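Local structure of ABC transporter, solute-binding protein (Staphylococcus aureus, 6LKK) at residues Ile124-Ile129 against Gln161-Gln166; Val101-Ser106 against Tyr200-Val205; Arg245-Phe250 against Ser260-Gln265; Val71-Thr76 against Ile218-Asn223; Pro16-Phe21 against Gln235-Arg240. The protein binds glucose 6-phosphate as the extracellular solute-binding lipoprotein that senses this sugar phosphate for a two-component system. All coordinates share one frame; numbering follows the deposited sequence.

Contact 1: Ile124-Ile129 against Gln161-Gln166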
# COMPACT_ATOMS: atom_id res chain seq x y z
N ILE A 124 5.25 -27.71 -6.56
CA ILE A 124 6.54 -27.58 -5.90
C ILE A 124 6.55 -26.42 -4.91
O ILE A 124 7.38 -26.40 -3.99
CB ILE A 124 7.66 -27.41 -6.96
CG1 ILE A 124 9.05 -27.50 -6.32
CG2 ILE A 124 7.51 -26.09 -7.71
CD1 ILE A 124 9.40 -28.88 -5.80
N LEU A 125 5.64 -25.46 -5.06
CA LEU A 125 5.60 -24.28 -4.22
C LEU A 125 4.63 -24.39 -3.05
O LEU A 125 4.52 -23.44 -2.27
CB LEU A 125 5.24 -23.05 -5.07
CG LEU A 125 6.27 -22.64 -6.13
CD1 LEU A 125 5.71 -21.53 -7.01
CD2 LEU A 125 7.58 -22.20 -5.49
N LYS A 126 3.93 -25.51 -2.91
CA LYS A 126 2.92 -25.62 -1.87
C LYS A 126 3.53 -25.42 -0.49
O LYS A 126 4.56 -26.01 -0.16
CB LYS A 126 2.22 -26.97 -1.94
CG LYS A 126 1.14 -27.13 -0.88
CD LYS A 126 0.14 -28.21 -1.26
CE LYS A 126 -0.79 -28.53 -0.10
NZ LYS A 126 -1.66 -27.37 0.27
N GLY A 127 2.88 -24.58 0.32
CA GLY A 127 3.37 -24.27 1.64
C GLY A 127 4.65 -23.45 1.68
O GLY A 127 5.15 -23.17 2.78
N LYS A 128 5.19 -23.06 0.53
CA LYS A 128 6.42 -22.28 0.46
C LYS A 128 6.17 -20.88 -0.09
O LYS A 128 7.10 -20.21 -0.53
CB LYS A 128 7.45 -23.02 -0.38
CG LYS A 128 7.74 -24.43 0.14
CD LYS A 128 8.85 -25.12 -0.63
CE LYS A 128 9.10 -26.52 -0.07
NZ LYS A 128 10.32 -27.15 -0.65
N ILE A 129 4.91 -20.43 -0.05
CA ILE A 129 4.50 -19.10 -0.48
C ILE A 129 3.86 -18.41 0.72
O ILE A 129 3.17 -19.06 1.51
CB ILE A 129 3.51 -19.17 -1.66
CG1 ILE A 129 4.04 -20.09 -2.76
CG2 ILE A 129 3.22 -17.77 -2.20
CD1 ILE A 129 5.39 -19.69 -3.30
N GLN A 161 -5.12 -19.67 -0.96
CA GLN A 161 -4.93 -19.67 0.48
C GLN A 161 -4.58 -21.06 0.99
O GLN A 161 -3.79 -21.19 1.93
CB GLN A 161 -6.19 -19.14 1.17
CG GLN A 161 -6.44 -17.67 0.91
CD GLN A 161 -7.62 -17.13 1.67
OE1 GLN A 161 -8.69 -17.74 1.70
NE2 GLN A 161 -7.44 -15.97 2.31
N ASN A 162 -5.14 -22.11 0.38
CA ASN A 162 -4.78 -23.47 0.76
C ASN A 162 -3.38 -23.86 0.30
O ASN A 162 -2.86 -24.90 0.72
CB ASN A 162 -5.80 -24.46 0.20
CG ASN A 162 -7.16 -24.33 0.85
OD1 ASN A 162 -7.27 -24.00 2.04
ND2 ASN A 162 -8.22 -24.57 0.08
N HIS A 163 -2.77 -23.05 -0.57
CA HIS A 163 -1.43 -23.30 -1.09
C HIS A 163 -0.36 -22.51 -0.36
O HIS A 163 0.83 -22.79 -0.55
CB HIS A 163 -1.40 -22.96 -2.58
CG HIS A 163 -0.40 -23.76 -3.37
ND1 HIS A 163 -0.62 -25.07 -3.73
CD2 HIS A 163 0.80 -23.41 -3.89
CE1 HIS A 163 0.42 -25.51 -4.43
NE2 HIS A 163 1.29 -24.52 -4.54
N ALA A 164 -0.74 -21.53 0.46
CA ALA A 164 0.18 -20.53 0.97
C ALA A 164 0.05 -20.40 2.48
O ALA A 164 -0.89 -20.89 3.10
CB ALA A 164 -0.08 -19.17 0.30
N MET A 165 1.03 -19.70 3.06
CA MET A 165 1.12 -19.49 4.50
C MET A 165 0.77 -18.03 4.79
O MET A 165 1.43 -17.12 4.26
CB MET A 165 2.52 -19.82 5.01
CG MET A 165 3.05 -21.15 4.53
SD MET A 165 2.08 -22.54 5.13
CE MET A 165 2.87 -22.83 6.71
N GLN A 166 -0.24 -17.81 5.61
CA GLN A 166 -0.66 -16.47 5.97
C GLN A 166 0.18 -15.97 7.15
O GLN A 166 0.35 -16.69 8.14
CB GLN A 166 -2.14 -16.42 6.33
CG GLN A 166 -2.65 -15.02 6.61
CD GLN A 166 -4.11 -14.99 7.03
OE1 GLN A 166 -4.43 -14.58 8.15
NE2 GLN A 166 -4.99 -15.43 6.15
O HOH W 1 -2.50 -26.60 -2.34

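Contact 2: Val101-Ser106 against Tyr200-Val205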
# COMPACT_ATOMS: atom_id res chain seq x y z
N VAL A 101 2.68 -6.57 -5.82
CA VAL A 101 3.61 -7.40 -6.58
C VAL A 101 3.76 -8.76 -5.92
O VAL A 101 3.44 -8.95 -4.75
CB VAL A 101 5.01 -6.74 -6.71
CG1 VAL A 101 4.91 -5.38 -7.37
CG2 VAL A 101 5.68 -6.63 -5.35
N ILE A 102 4.24 -9.70 -6.71
CA ILE A 102 4.79 -10.95 -6.20
C ILE A 102 6.29 -10.77 -6.05
O ILE A 102 6.95 -10.22 -6.94
CB ILE A 102 4.46 -12.13 -7.14
CG1 ILE A 102 2.95 -12.35 -7.22
CG2 ILE A 102 5.18 -13.40 -6.69
CD1 ILE A 102 2.54 -13.28 -8.34
N VAL A 103 6.84 -11.22 -4.93
CA VAL A 103 8.28 -11.23 -4.72
C VAL A 103 8.75 -12.68 -4.70
O VAL A 103 8.10 -13.54 -4.09
CB VAL A 103 8.69 -10.49 -3.44
CG1 VAL A 103 8.49 -8.99 -3.63
CG2 VAL A 103 7.91 -11.00 -2.23
N VAL A 104 9.86 -12.94 -5.38
CA VAL A 104 10.41 -14.28 -5.55
C VAL A 104 11.84 -14.26 -5.06
O VAL A 104 12.59 -13.31 -5.34
CB VAL A 104 10.34 -14.73 -7.02
CG1 VAL A 104 10.94 -16.12 -7.18
CG2 VAL A 104 8.90 -14.69 -7.52
N ASN A 105 12.24 -15.29 -4.32
CA ASN A 105 13.63 -15.43 -3.92
C ASN A 105 14.39 -16.05 -5.08
O ASN A 105 14.14 -17.20 -5.47
CB ASN A 105 13.76 -16.27 -2.65
CG ASN A 105 15.20 -16.39 -2.19
OD1 ASN A 105 16.07 -16.86 -2.93
ND2 ASN A 105 15.48 -15.94 -0.97
N SER A 106 15.32 -15.28 -5.66
CA SER A 106 16.01 -15.68 -6.87
C SER A 106 17.16 -16.64 -6.62
O SER A 106 17.71 -17.19 -7.58
CB SER A 106 16.52 -14.44 -7.61
OG SER A 106 17.32 -13.63 -6.76
N TYR A 200 19.47 -8.24 -1.36
CA TYR A 200 18.89 -9.55 -1.13
C TYR A 200 18.45 -10.17 -2.46
O TYR A 200 18.13 -9.45 -3.41
CB TYR A 200 17.71 -9.46 -0.17
CG TYR A 200 18.14 -9.15 1.24
CD1 TYR A 200 18.41 -7.85 1.64
CD2 TYR A 200 18.30 -10.17 2.18
CE1 TYR A 200 18.82 -7.56 2.92
CE2 TYR A 200 18.71 -9.89 3.47
CZ TYR A 200 18.96 -8.58 3.84
OH TYR A 200 19.37 -8.29 5.12
N PRO A 201 18.45 -11.50 -2.56
CA PRO A 201 18.07 -12.19 -3.81
C PRO A 201 16.56 -12.18 -4.03
O PRO A 201 15.85 -13.17 -3.86
CB PRO A 201 18.61 -13.60 -3.58
CG PRO A 201 18.56 -13.79 -2.11
CD PRO A 201 18.86 -12.45 -1.51
N VAL A 202 16.06 -11.01 -4.44
CA VAL A 202 14.64 -10.74 -4.58
C VAL A 202 14.36 -10.34 -6.02
O VAL A 202 15.00 -9.42 -6.55
CB VAL A 202 14.18 -9.64 -3.61
CG1 VAL A 202 12.76 -9.16 -3.94
CG2 VAL A 202 14.23 -10.13 -2.17
N SER A 203 13.40 -11.02 -6.64
CA SER A 203 12.86 -10.64 -7.94
C SER A 203 11.45 -10.09 -7.77
O SER A 203 10.66 -10.63 -6.99
CB SER A 203 12.85 -11.82 -8.91
OG SER A 203 14.16 -12.20 -9.28
N ILE A 204 11.14 -9.03 -8.50
CA ILE A 204 9.84 -8.38 -8.44
C ILE A 204 9.04 -8.81 -9.66
O ILE A 204 9.50 -8.66 -10.80
CB ILE A 204 9.99 -6.85 -8.38
CG1 ILE A 204 10.83 -6.47 -7.16
CG2 ILE A 204 8.62 -6.18 -8.31
CD1 ILE A 204 11.23 -5.01 -7.10
N VAL A 205 7.85 -9.37 -9.43
CA VAL A 205 7.01 -9.91 -10.48
C VAL A 205 5.67 -9.18 -10.45
O VAL A 205 4.99 -9.15 -9.42
CB VAL A 205 6.80 -11.43 -10.33
CG1 VAL A 205 5.78 -11.95 -11.33
CG2 VAL A 205 8.13 -12.16 -10.50
O HOH W 2 17.38 -11.14 -7.82

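Contact 3: Arg245-Phe250 against Ser260-Gln265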
# COMPACT_ATOMS: atom_id res chain seq x y z
N ARG A 245 10.60 14.47 -5.15
CA ARG A 245 11.65 13.89 -4.32
C ARG A 245 11.40 12.41 -4.05
O ARG A 245 12.33 11.60 -4.06
CB ARG A 245 11.75 14.65 -3.00
CG ARG A 245 12.55 15.95 -3.06
CD ARG A 245 12.55 16.63 -1.70
NE ARG A 245 11.88 17.92 -1.73
CZ ARG A 245 11.28 18.49 -0.69
NH1 ARG A 245 11.25 17.88 0.49
NH2 ARG A 245 10.70 19.67 -0.83
N LEU A 246 10.14 12.04 -3.81
CA LEU A 246 9.82 10.64 -3.56
C LEU A 246 10.05 9.80 -4.81
O LEU A 246 10.54 8.66 -4.72
CB LEU A 246 8.37 10.51 -3.09
CG LEU A 246 8.08 11.07 -1.69
CD1 LEU A 246 6.59 11.12 -1.43
CD2 LEU A 246 8.79 10.24 -0.63
N VAL A 247 9.71 10.33 -5.98
CA VAL A 247 9.98 9.63 -7.23
C VAL A 247 11.48 9.44 -7.43
O VAL A 247 11.96 8.34 -7.71
CB VAL A 247 9.34 10.39 -8.42
CG1 VAL A 247 9.81 9.82 -9.75
CG2 VAL A 247 7.83 10.33 -8.32
N ALA A 248 12.24 10.53 -7.28
CA ALA A 248 13.67 10.47 -7.55
C ALA A 248 14.38 9.50 -6.62
O ALA A 248 15.23 8.72 -7.06
CB ALA A 248 14.28 11.87 -7.42
N GLU A 249 14.05 9.53 -5.33
CA GLU A 249 14.81 8.75 -4.36
C GLU A 249 14.34 7.31 -4.26
O GLU A 249 15.16 6.41 -4.04
CB GLU A 249 14.73 9.41 -2.98
CG GLU A 249 15.41 8.61 -1.88
CD GLU A 249 15.66 9.43 -0.63
OE1 GLU A 249 16.28 8.89 0.31
OE2 GLU A 249 15.24 10.60 -0.58
N PHE A 250 13.04 7.05 -4.44
CA PHE A 250 12.48 5.73 -4.18
C PHE A 250 11.86 5.05 -5.39
O PHE A 250 11.35 3.93 -5.25
CB PHE A 250 11.40 5.82 -3.09
CG PHE A 250 11.91 6.29 -1.76
CD1 PHE A 250 12.52 5.41 -0.88
CD2 PHE A 250 11.77 7.62 -1.38
CE1 PHE A 250 12.98 5.84 0.34
CE2 PHE A 250 12.23 8.05 -0.15
CZ PHE A 250 12.84 7.16 0.71
N SER A 260 7.86 13.65 -12.55
CA SER A 260 8.50 12.65 -13.39
C SER A 260 7.95 11.26 -13.10
O SER A 260 7.47 10.96 -12.00
CB SER A 260 10.01 12.64 -13.16
OG SER A 260 10.59 13.89 -13.49
N GLU A 261 8.05 10.40 -14.11
CA GLU A 261 7.92 8.96 -13.94
C GLU A 261 9.32 8.36 -13.93
O GLU A 261 10.14 8.66 -14.80
CB GLU A 261 7.10 8.34 -15.07
CG GLU A 261 5.66 8.83 -15.13
CD GLU A 261 4.93 8.37 -16.38
OE1 GLU A 261 5.51 7.58 -17.15
OE2 GLU A 261 3.78 8.81 -16.60
N GLN A 262 9.60 7.54 -12.92
CA GLN A 262 10.91 6.91 -12.77
C GLN A 262 10.71 5.48 -12.32
O GLN A 262 9.97 5.22 -11.37
CB GLN A 262 11.77 7.68 -11.76
CG GLN A 262 13.20 7.21 -11.65
CD GLN A 262 13.98 7.97 -10.59
OE1 GLN A 262 14.16 9.18 -10.70
NE2 GLN A 262 14.42 7.27 -9.56
N SER A 263 11.38 4.54 -13.01
CA SER A 263 11.25 3.12 -12.70
C SER A 263 12.61 2.47 -12.98
O SER A 263 12.77 1.64 -13.88
CB SER A 263 10.12 2.47 -13.50
OG SER A 263 10.21 2.82 -14.87
N ASP A 264 13.60 2.84 -12.17
CA ASP A 264 14.96 2.34 -12.37
C ASP A 264 15.01 0.82 -12.24
O ASP A 264 14.31 0.22 -11.42
CB ASP A 264 15.91 2.97 -11.36
CG ASP A 264 16.20 4.42 -11.65
OD1 ASP A 264 15.73 4.92 -12.70
OD2 ASP A 264 16.89 5.07 -10.84
N GLN A 265 15.85 0.20 -13.07
CA GLN A 265 16.18 -1.22 -12.95
C GLN A 265 14.90 -2.03 -13.11
O GLN A 265 14.14 -1.78 -14.07
CB GLN A 265 16.94 -1.43 -11.65
CG GLN A 265 18.27 -0.68 -11.60
CD GLN A 265 19.01 -0.88 -10.30
OE1 GLN A 265 18.59 -0.38 -9.25
NE2 GLN A 265 20.11 -1.62 -10.35

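Contact 4: Val71-Thr76 against Ile218-Asn223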
# COMPACT_ATOMS: atom_id res chain seq x y z
N VAL A 71 -12.24 13.90 9.07
CA VAL A 71 -12.79 15.20 8.70
C VAL A 71 -12.92 15.26 7.19
O VAL A 71 -11.95 14.91 6.49
CB VAL A 71 -11.91 16.35 9.23
CG1 VAL A 71 -12.47 17.70 8.81
CG2 VAL A 71 -11.76 16.27 10.74
N PRO A 72 -14.05 15.69 6.64
CA PRO A 72 -14.16 15.84 5.18
C PRO A 72 -13.20 16.92 4.68
O PRO A 72 -13.36 18.10 5.00
CB PRO A 72 -15.62 16.23 4.95
CG PRO A 72 -16.33 15.88 6.22
CD PRO A 72 -15.32 16.04 7.31
N TYR A 73 -12.21 16.51 3.90
CA TYR A 73 -11.21 17.43 3.40
C TYR A 73 -10.41 16.80 2.27
O TYR A 73 -10.00 15.64 2.37
CB TYR A 73 -10.26 17.86 4.53
CG TYR A 73 -9.20 18.84 4.09
CD1 TYR A 73 -9.49 20.19 3.92
CD2 TYR A 73 -7.90 18.41 3.84
CE1 TYR A 73 -8.52 21.08 3.52
CE2 TYR A 73 -6.92 19.31 3.44
CZ TYR A 73 -7.24 20.64 3.28
OH TYR A 73 -6.27 21.54 2.89
N GLN A 74 -10.21 17.55 1.20
CA GLN A 74 -9.26 17.18 0.16
C GLN A 74 -8.40 18.39 -0.16
O GLN A 74 -8.90 19.52 -0.23
CB GLN A 74 -9.96 16.69 -1.11
CG GLN A 74 -10.69 15.38 -0.95
CD GLN A 74 -11.24 14.85 -2.26
OE1 GLN A 74 -11.17 15.53 -3.29
NE2 GLN A 74 -11.78 13.64 -2.24
N ASP A 75 -7.11 18.16 -0.35
CA ASP A 75 -6.20 19.23 -0.71
C ASP A 75 -6.60 19.83 -2.05
O ASP A 75 -7.08 19.13 -2.95
CB ASP A 75 -4.76 18.72 -0.76
CG ASP A 75 -3.75 19.84 -0.89
OD1 ASP A 75 -3.38 20.42 0.15
OD2 ASP A 75 -3.34 20.14 -2.03
N THR A 76 -6.40 21.14 -2.19
CA THR A 76 -6.74 21.81 -3.44
C THR A 76 -6.01 21.20 -4.63
O THR A 76 -6.52 21.21 -5.75
CB THR A 76 -6.44 23.30 -3.34
OG1 THR A 76 -7.15 23.86 -2.23
CG2 THR A 76 -6.85 24.03 -4.61
N ILE A 218 -4.44 10.06 1.93
CA ILE A 218 -4.17 10.83 3.14
C ILE A 218 -5.48 11.41 3.65
O ILE A 218 -6.29 11.90 2.86
CB ILE A 218 -3.16 11.98 2.87
CG1 ILE A 218 -1.80 11.42 2.46
CG2 ILE A 218 -3.01 12.85 4.11
CD1 ILE A 218 -0.89 12.47 1.87
N ALA A 219 -5.67 11.36 4.96
CA ALA A 219 -6.90 11.84 5.58
C ALA A 219 -6.59 12.56 6.88
O ALA A 219 -5.63 12.25 7.58
CB ALA A 219 -7.87 10.69 5.85
N LEU A 220 -7.43 13.55 7.20
CA LEU A 220 -7.38 14.25 8.47
C LEU A 220 -8.23 13.51 9.50
O LEU A 220 -9.39 13.17 9.22
CB LEU A 220 -7.87 15.69 8.32
CG LEU A 220 -7.10 16.62 7.38
CD1 LEU A 220 -7.66 18.03 7.46
CD2 LEU A 220 -5.61 16.62 7.70
N VAL A 221 -7.66 13.26 10.67
CA VAL A 221 -8.32 12.50 11.73
C VAL A 221 -9.14 13.44 12.58
O VAL A 221 -8.67 14.52 12.98
CB VAL A 221 -7.28 11.75 12.58
CG1 VAL A 221 -7.94 11.03 13.74
CG2 VAL A 221 -6.51 10.76 11.72
N LYS A 222 -10.37 13.04 12.90
CA LYS A 222 -11.24 13.84 13.75
C LYS A 222 -10.77 13.70 15.20
O LYS A 222 -10.75 12.60 15.74
CB LYS A 222 -12.69 13.40 13.60
CG LYS A 222 -13.66 14.31 14.34
CD LYS A 222 -15.10 13.82 14.23
CE LYS A 222 -15.68 14.09 12.85
NZ LYS A 222 -17.01 13.45 12.68
N ASN A 223 -10.41 14.83 15.81
CA ASN A 223 -9.93 14.83 17.18
C ASN A 223 -10.37 16.12 17.85
O ASN A 223 -10.97 17.00 17.22
CB ASN A 223 -8.41 14.65 17.23
CG ASN A 223 -7.67 15.71 16.44
OD1 ASN A 223 -8.20 16.77 16.15
ND2 ASN A 223 -6.42 15.41 16.09
O HOH W 3 -9.51 14.37 5.50
O HOH W 4 -7.36 14.67 2.75

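Contact 5: Pro16-Phe21 against Gln235-Arg240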
# COMPACT_ATOMS: atom_id res chain seq x y z
N PRO A 16 12.20 10.15 6.35
CA PRO A 16 13.02 11.26 5.82
C PRO A 16 12.21 12.48 5.39
O PRO A 16 12.53 13.60 5.81
CB PRO A 16 13.76 10.61 4.65
CG PRO A 16 13.80 9.17 4.98
CD PRO A 16 12.48 8.89 5.64
N ILE A 17 11.18 12.31 4.56
CA ILE A 17 10.43 13.48 4.11
C ILE A 17 9.72 14.14 5.28
O ILE A 17 9.55 15.36 5.31
CB ILE A 17 9.44 13.15 2.98
CG1 ILE A 17 8.48 12.03 3.40
CG2 ILE A 17 10.19 12.80 1.70
CD1 ILE A 17 7.23 11.99 2.55
N LEU A 18 9.27 13.36 6.26
CA LEU A 18 8.66 13.97 7.44
C LEU A 18 9.70 14.72 8.26
O LEU A 18 9.37 15.72 8.90
CB LEU A 18 7.94 12.91 8.28
CG LEU A 18 6.72 12.28 7.60
CD1 LEU A 18 6.13 11.17 8.46
CD2 LEU A 18 5.64 13.32 7.28
N ASN A 19 10.96 14.27 8.22
CA ASN A 19 12.03 15.04 8.85
C ASN A 19 12.25 16.36 8.13
O ASN A 19 12.50 17.39 8.77
CB ASN A 19 13.33 14.23 8.88
CG ASN A 19 13.31 13.13 9.91
OD1 ASN A 19 12.44 13.09 10.78
ND2 ASN A 19 14.28 12.23 9.84
N GLU A 20 12.17 16.36 6.80
CA GLU A 20 12.32 17.61 6.07
C GLU A 20 11.16 18.55 6.35
O GLU A 20 11.35 19.78 6.33
CB GLU A 20 12.44 17.35 4.57
CG GLU A 20 12.61 18.61 3.73
CD GLU A 20 13.73 19.51 4.25
OE1 GLU A 20 14.85 19.00 4.46
OE2 GLU A 20 13.48 20.72 4.45
N PHE A 21 9.97 18.01 6.62
CA PHE A 21 8.87 18.86 7.05
C PHE A 21 9.15 19.47 8.42
O PHE A 21 8.88 20.66 8.64
CB PHE A 21 7.56 18.07 7.07
CG PHE A 21 6.36 18.90 7.43
CD1 PHE A 21 5.65 19.58 6.45
CD2 PHE A 21 5.94 19.00 8.74
CE1 PHE A 21 4.54 20.34 6.78
CE2 PHE A 21 4.83 19.76 9.08
CZ PHE A 21 4.14 20.43 8.09
N GLN A 235 -0.74 19.34 2.33
CA GLN A 235 -0.28 20.10 1.18
C GLN A 235 1.15 19.73 0.82
O GLN A 235 1.48 19.48 -0.35
CB GLN A 235 -0.40 21.60 1.48
CG GLN A 235 0.04 22.52 0.36
CD GLN A 235 0.08 23.97 0.79
OE1 GLN A 235 0.81 24.33 1.71
NE2 GLN A 235 -0.73 24.80 0.15
N TYR A 236 2.03 19.71 1.82
CA TYR A 236 3.43 19.36 1.61
C TYR A 236 3.56 17.98 0.96
O TYR A 236 4.25 17.82 -0.05
CB TYR A 236 4.16 19.41 2.95
CG TYR A 236 5.60 18.98 2.96
CD1 TYR A 236 6.62 19.89 2.71
CD2 TYR A 236 5.95 17.68 3.28
CE1 TYR A 236 7.94 19.50 2.74
CE2 TYR A 236 7.27 17.28 3.31
CZ TYR A 236 8.26 18.19 3.04
OH TYR A 236 9.58 17.79 3.07
N LEU A 237 2.88 16.98 1.52
CA LEU A 237 3.03 15.61 1.04
C LEU A 237 2.50 15.44 -0.38
O LEU A 237 2.96 14.55 -1.11
CB LEU A 237 2.32 14.65 1.99
CG LEU A 237 2.96 14.50 3.37
CD1 LEU A 237 2.04 13.73 4.30
CD2 LEU A 237 4.31 13.80 3.27
N THR A 238 1.53 16.26 -0.79
CA THR A 238 0.94 16.17 -2.11
C THR A 238 1.49 17.22 -3.07
O THR A 238 0.98 17.35 -4.19
CB THR A 238 -0.58 16.29 -2.03
OG1 THR A 238 -0.93 17.55 -1.43
CG2 THR A 238 -1.15 15.16 -1.19
N SER A 239 2.52 17.96 -2.67
CA SER A 239 3.08 19.02 -3.49
C SER A 239 3.99 18.44 -4.57
O SER A 239 4.48 17.31 -4.48
CB SER A 239 3.87 20.01 -2.63
OG SER A 239 5.07 19.43 -2.14
N ARG A 240 4.23 19.24 -5.61
CA ARG A 240 5.06 18.79 -6.72
C ARG A 240 6.48 18.48 -6.26
O ARG A 240 7.03 17.42 -6.58
CB ARG A 240 5.07 19.84 -7.84
CG ARG A 240 5.80 19.37 -9.10
CD ARG A 240 6.19 20.52 -10.02
NE ARG A 240 6.96 21.54 -9.32
CZ ARG A 240 8.22 21.40 -8.93
NH1 ARG A 240 8.88 20.27 -9.16
NH2 ARG A 240 8.83 22.39 -8.28

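Contact 1: Ile124-Ile129 against Gln161-Gln166
The carbonyl oxygen of I129 is the most firmly held polar atom here, gripped by one short bond: M165 N lies 2.7 Å from I129 O, in the carbonyl plane and with a nearly straight N-H (164°). This bond starts the parallel pairing of strand 129-132 with strand 165-167, which M165 continues with a backbone bond to Y131. A second bond runs the other way, from G127 N to H163 O at 2.9 Å, with the donor above the carbonyl plane. G127 suits its place because it is the third residue of a type II turn from L125 to K128, where phi is positive. Beside the turn, the H163 ring has swung anti to its backbone N (chi1 -151°), so that K126 CA sits over one face, 3.6 Å from the ring centroid, as a CH-pi contact. The K126 chain, extended until a final bend, crosses the ring obliquely, and K126 CB comes within 3.4 Å of H163 CE1. Water 1 accepts from K126 NZ at 2.8 Å and is also hydrogen-bonded to H163 ND1. The other ring nitrogen, H163 NE2, bonds to Q122 O, so both are engaged and the imidazole cannot easily rotate. With K126 NZ only 4.7 Å from H163 ND1, the ammonium charge would be expected to disfavour a second proton on the histidine.

Contact 2: Val101-Ser106 against Tyr200-Val205
Two antiparallel strands of the mixed sheet in this type II periplasmic-binding-protein fold meet here, strand 101-105 lying beside strand 202-205. The pairing is regular. I102 and V205 exchange two backbone bonds, V104 and S203 exchange two more, and the straightest, S203 N to V104 O, is 2.8 Å long at 172°. The face carrying V103, N105, V202 and I204 is closed over by helices 170-178 and 189-197. Beta-branched V103, V202 and I204 suit it, since they favour extended backbone and fill space close to it. At one end V101 and I204 cross obliquely, V101 CG1 lying 3.9 Å from I204 CG2. On the other face, where S203 and V205 are partly exposed, V104 CG2 reaches V205 CG2 diagonally at 4.0 Å, CG2 of each lying beside its own backbone N. The end at S106 and P201 is more open to solvent. P201, the centre of an inverse gamma turn, has no N-H to pair, but its carbonyl still takes S106 N from above the carbonyl plane, 51° out of it. N105 lies alongside the proline ring, its place fixed by OD1 taking the backbone N of D107 and L108 and ND2 reaching V177 O. S106 OG, held between its own backbone N and carbonyl carbon (chi1 55°), bonds to water 2 at 2.7 Å, and that water gives a weak bond to V202 O at 3.2 Å.

Contact 3: Arg245-Phe250 against Ser260-Gln265
The last turns of helix 240-250 lie against a largely extended loop, S260-Q265, their backbones coming closest at V247 and Q262, whose CA atoms are 6.2 Å apart. In this solute-binding protein of the type II periplasmic fold, the loop is strapped to the last turn of the helix by one glutamine, bonded to the carbonyl of A248. Two side chains carry the contact, V247 from the helix and Q262 from the loop, and they slide past each other in opposite directions. V247 holds CG1 anti to its backbone N (chi1 170°), which directs that methyl at the loop, 3.5 Å from Q262 CB. The same methyl rests 3.4 Å from S260 O, so a compact branched residue can lie close against the loop backbone. Q262 is stretched out, with CG anti to its backbone N (chi1 -173°) and the chain still extended beyond, long enough to reach the helix end. The methyl of A248 points away from the loop, and the amide meets its CA and carbonyl instead, Q262 OE1 passing 3.4 Å from A248 CA. The nitrogen is held twice, by A248 O and by D251 OD1. D251 OD1 also accepts D264 N, so one carboxylate oxygen ties two points of the loop, while Q244 OE1 takes S260 N. The amide donor lies above the carbonyl plane of A248, Q262 NE2 standing 3.0 Å from A248 O with an N-H angle of 158°.

Contact 4: Val71-Thr76 against Ile218-Asn223
Y73 and L220 cross obliquely at the centre of this contact. The tyrosine, with CG anti to its backbone N (chi1 -179°), sets its ring beside the leucine, and L220 CD1 comes to 3.6 Å from Y73 CD2. Leucine suits the spot because its branched tip can lie against the near half of the ring, touching Y73 CG as well as CD2. Two residues earlier, the short valine V71 meets the base of the same leucine, with V71 CB 4.2 Å from L220 CB. Its CG2, turned beside the backbone N, points on to K222 and lies 3.9 Å from K222 CA. The ammonium end of K222 leaves the contact to bond E68 O. A single direct backbone bond joins the two segments, from V71 N to L220 O at 2.9 Å (163°), the donor above the carbonyl plane. After it they part, and waters take over. Water 3 donates to V71 O and accepts L220 N at 2.8 Å, while water 4 donates to both Y73 O and I218 O. This is the water-bridged fraying of a short edge strand, 70-71, from the long strand 213-221 in the sheet of a type II periplasmic-binding-protein fold.

Contact 5: Pro16-Phe21 against Gln235-Arg240
I17 and L237 form the apolar centre where helix 11-25 packs against the end of helix 230-237, a helix-helix contact of the type II periplasmic-binding-protein fold. Their side chains cross at about a right angle, bringing I17 CD1 to 3.5 Å from L237 CD2; L18 CD2 adds a looser touch to the same methyl. The chi1 of I17 (56°) carries CD1 across to L237, and branched aliphatic chains fill the buried space without polar groups. Next, F21 turns its edge to the face of Y236, planes at 70° and F21 CD1 3.5 Å from Y236 CG. Both rings hang anti to their backbone N, so each reaches the other helix, and F21 CB adds a CH-pi contact over the tyrosine face. At the rim the partners become polar, and tyrosine fits because only its tip is hydrophilic. Y236 OH gives a weak bond to I17 O at 3.3 Å, an oxygen already taken by F21 N, and has R245 NH1 as its stronger partner. The aliphatic part of E20 lies against the hydroxyl, E20 CG 3.2 Å from Y236 OH. Beyond the helix end S239, the N-cap of helix 240-250, swings its hydroxyl back, S239 OG donating along a lone pair of Y236 O at 2.8 Å.

In the fold
Contacts 1, 2 and 4 all reach one mixed sheet, but contacts 1 and 4 lie on opposite sides of the chain's centre, 39 Å apart between centres. Contact 5 touches both contact 3 and contact 4, which do not touch each other: L246 CD2 packs 3.7 Å from I17 CG2, and I218 CD1 lies 3.9 Å from L237 CB. Contacts 1 and 2 remain separate, their nearest atoms about 7 Å apart. None of these contacts is built from residues of the glucose 6-phosphate pocket. The side chain of V101 in contact 2 is about 9 Å from the bound sugar phosphate and that of L18 in contact 5 about 12 Å, a shell behind the pocket.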